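Local coordinates for protein ATP12 ATPase (Paracoccus denitrificans, PDB 2P4X) that probably acts as a chaperone of the ATP12 family that assists assembly of the F1 part of ATP synthase, at residues D100-R105 against D121-W126. Residues are numbered along the deposited sequence; the frame is centred on the assembly and turned at random.
Sequences DLLSYR and DPLIDW
Asp121 OD1 is gripped by both terminal nitrogens of Arg105 in an end-on salt bridge. NH1 of Arg105 lies 2.9 Å from Asp121 OD1 and reaches it from the syn side, well out of the carboxylate plane, while NH2 of Arg105 meets the same oxygen at 3.0 Å, nearly along its C-O bond. Both hydrogen bonds are bent, and the guanidinium and carboxylate planes stand 38° apart. The oxygen nevertheless stays close to the guanidinium plane. Along the adjoining NE-NH2 side the same group holds the carbonyl of Leu102, three residues back in its own chain: Arg105 NE donates to Leu102 O at 3.0 Å, and Arg105 NH2 donates to that oxygen at 3.1 Å. NH2 therefore serves both acceptors, and a bend at chi2 (-53°) brings the guanidinium back to Leu102 O. The contact belongs to a beta-alpha-beta unit in which strand 104-105 leads through helix 110-130 to the parallel strand 138-139; it ties the turn entering the first strand to the helix of the crossover. Replacing Arg105 by alanine is likely to leave the Asp121 carboxylate without its charged mate and Leu102 O without these two donors. Beside the salt bridge, Ile124 CG1 approaches the guanidinium edge, 3.7 Å from Arg105 NH2, and Ile124 CD1 continues to Leu102 CB at 3.9 Å. Leu102 turns its CB toward the helix, and CD1 of Leu102 rests 3.8 Å from Leu123 CB. Helix 179-186 adds Ile180 against Leu102 and Leu181 against Leu123. Asp100 OD1 closes an Asx turn at the start of this segment by accepting from Leu102 N at 3.0 Å through its anti lone pair, and it also bonds to Ser178 OG.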
loop_
_atom_site.group_PDB
_atom_site.type_symbol
_atom_site.label_atom_id
_atom_site.label_comp_id
_atom_site.label_asym_id
_atom_site.label_seq_id
_atom_site.Cartn_x
_atom_site.Cartn_y
_atom_site.Cartn_z
ATOM N N ASP A 100 -4.820 11.680 10.001
ATOM C CA ASP A 100 -3.541 11.478 9.341
ATOM C C ASP A 100 -2.341 11.741 10.226
ATOM O O ASP A 100 -2.250 12.778 10.895
ATOM C CB ASP A 100 -3.461 12.357 8.090
ATOM C CG ASP A 100 -2.438 11.850 7.086
ATOM O OD1 ASP A 100 -1.219 11.914 7.369
ATOM O OD2 ASP A 100 -2.861 11.383 6.010
ATOM N N LEU A 101 -1.421 10.781 10.210
ATOM C CA LEU A 101 -0.196 10.850 10.985
ATOM C C LEU A 101 0.533 12.193 10.849
ATOM O O LEU A 101 1.021 12.745 11.836
ATOM C CB LEU A 101 0.742 9.712 10.554
ATOM C CG LEU A 101 2.077 9.626 11.285
ATOM C CD1 LEU A 101 1.847 8.913 12.598
ATOM C CD2 LEU A 101 3.104 8.863 10.450
ATOM N N LEU A 102 0.580 12.740 9.635
ATOM C CA LEU A 102 1.298 13.988 9.409
ATOM C C LEU A 102 0.637 15.203 10.047
ATOM O O LEU A 102 1.226 16.284 10.065
ATOM C CB LEU A 102 1.488 14.226 7.910
ATOM C CG LEU A 102 2.063 13.068 7.091
ATOM C CD1 LEU A 102 2.300 13.492 5.640
ATOM C CD2 LEU A 102 3.347 12.617 7.711
ATOM N N SER A 103 -0.575 15.019 10.564
ATOM C CA SER A 103 -1.329 16.092 11.208
ATOM C C SER A 103 -1.087 16.197 12.714
ATOM O O SER A 103 -1.484 17.177 13.343
ATOM C CB SER A 103 -2.823 15.874 11.001
ATOM O OG SER A 103 -3.248 16.428 9.787
ATOM N N TYR A 104 -0.435 15.200 13.297
ATOM C CA TYR A 104 -0.212 15.222 14.744
ATOM C C TYR A 104 1.255 15.318 15.084
ATOM O O TYR A 104 2.011 14.391 14.834
ATOM C CB TYR A 104 -0.835 13.977 15.364
ATOM C CG TYR A 104 -2.335 14.006 15.247
ATOM C CD1 TYR A 104 -3.094 14.864 16.050
ATOM C CD2 TYR A 104 -2.995 13.268 14.265
ATOM C CE1 TYR A 104 -4.471 14.995 15.870
ATOM C CE2 TYR A 104 -4.371 13.391 14.074
ATOM C CZ TYR A 104 -5.103 14.258 14.875
ATOM O OH TYR A 104 -6.457 14.416 14.667
ATOM N N ARG A 105 1.660 16.460 15.630
ATOM C CA ARG A 105 3.064 16.673 15.967
ATOM C C ARG A 105 3.263 16.465 17.470
ATOM O O ARG A 105 2.352 16.683 18.258
ATOM C CB ARG A 105 3.503 18.103 15.594
ATOM C CG ARG A 105 3.249 18.528 14.139
ATOM C CD ARG A 105 3.831 17.531 13.139
ATOM N NE ARG A 105 3.307 17.706 11.777
ATOM C CZ ARG A 105 3.706 18.646 10.916
ATOM N NH1 ARG A 105 4.639 19.521 11.258
ATOM N NH2 ARG A 105 3.183 18.690 9.691
ATOM N N ASP A 121 6.258 18.744 6.836
ATOM C CA ASP A 121 5.697 19.975 6.282
ATOM C C ASP A 121 5.728 20.001 4.753
ATOM O O ASP A 121 4.787 20.484 4.133
ATOM C CB ASP A 121 6.411 21.205 6.843
ATOM C CG ASP A 121 6.053 21.475 8.296
ATOM O OD1 ASP A 121 5.040 20.921 8.782
ATOM O OD2 ASP A 121 6.783 22.257 8.950
ATOM N N PRO A 122 6.805 19.496 4.126
ATOM C CA PRO A 122 6.843 19.499 2.650
ATOM C C PRO A 122 5.726 18.604 2.056
ATOM O O PRO A 122 5.227 18.859 0.960
ATOM C CB PRO A 122 8.235 18.951 2.339
ATOM C CG PRO A 122 9.037 19.361 3.531
ATOM C CD PRO A 122 8.109 19.091 4.676
ATOM N N LEU A 123 5.333 17.556 2.780
ATOM C CA LEU A 123 4.275 16.686 2.288
ATOM C C LEU A 123 2.916 17.314 2.539
ATOM O O LEU A 123 1.991 17.131 1.751
ATOM C CB LEU A 123 4.354 15.290 2.927
ATOM C CG LEU A 123 5.337 14.361 2.217
ATOM C CD1 LEU A 123 5.574 13.139 3.076
ATOM C CD2 LEU A 123 4.771 13.952 0.841
ATOM N N ILE A 124 2.779 18.047 3.642
ATOM C CA ILE A 124 1.511 18.712 3.913
ATOM C C ILE A 124 1.354 19.787 2.827
ATOM O O ILE A 124 0.258 20.027 2.343
ATOM C CB ILE A 124 1.519 19.408 5.309
ATOM C CG1 ILE A 124 1.437 18.353 6.413
ATOM C CG2 ILE A 124 0.340 20.392 5.433
ATOM C CD1 ILE A 124 0.146 17.557 6.407
ATOM N N ASP A 125 2.460 20.436 2.469
ATOM C CA ASP A 125 2.432 21.481 1.438
ATOM C C ASP A 125 2.043 20.886 0.095
ATOM O O ASP A 125 1.204 21.429 -0.627
ATOM C CB ASP A 125 3.807 22.140 1.308
ATOM C CG ASP A 125 4.174 22.967 2.532
ATOM O OD1 ASP A 125 3.237 23.420 3.238
ATOM O OD2 ASP A 125 5.393 23.172 2.774
ATOM N N TRP A 126 2.674 19.765 -0.228
ATOM C CA TRP A 126 2.406 19.057 -1.468
ATOM C C TRP A 126 0.918 18.729 -1.543
ATOM O O TRP A 126 0.293 18.894 -2.592
ATOM C CB TRP A 126 3.233 17.763 -1.524
ATOM C CG TRP A 126 2.810 16.860 -2.637
ATOM C CD1 TRP A 126 3.123 16.989 -3.959
ATOM C CD2 TRP A 126 1.933 15.729 -2.536
ATOM N NE1 TRP A 126 2.493 16.007 -4.692
ATOM C CE2 TRP A 126 1.757 15.221 -3.841
ATOM C CE3 TRP A 126 1.277 15.098 -1.464
ATOM C CZ2 TRP A 126 0.949 14.110 -4.110
ATOM C CZ3 TRP A 126 0.479 14.000 -1.727
ATOM C CH2 TRP A 126 0.318 13.512 -3.044
#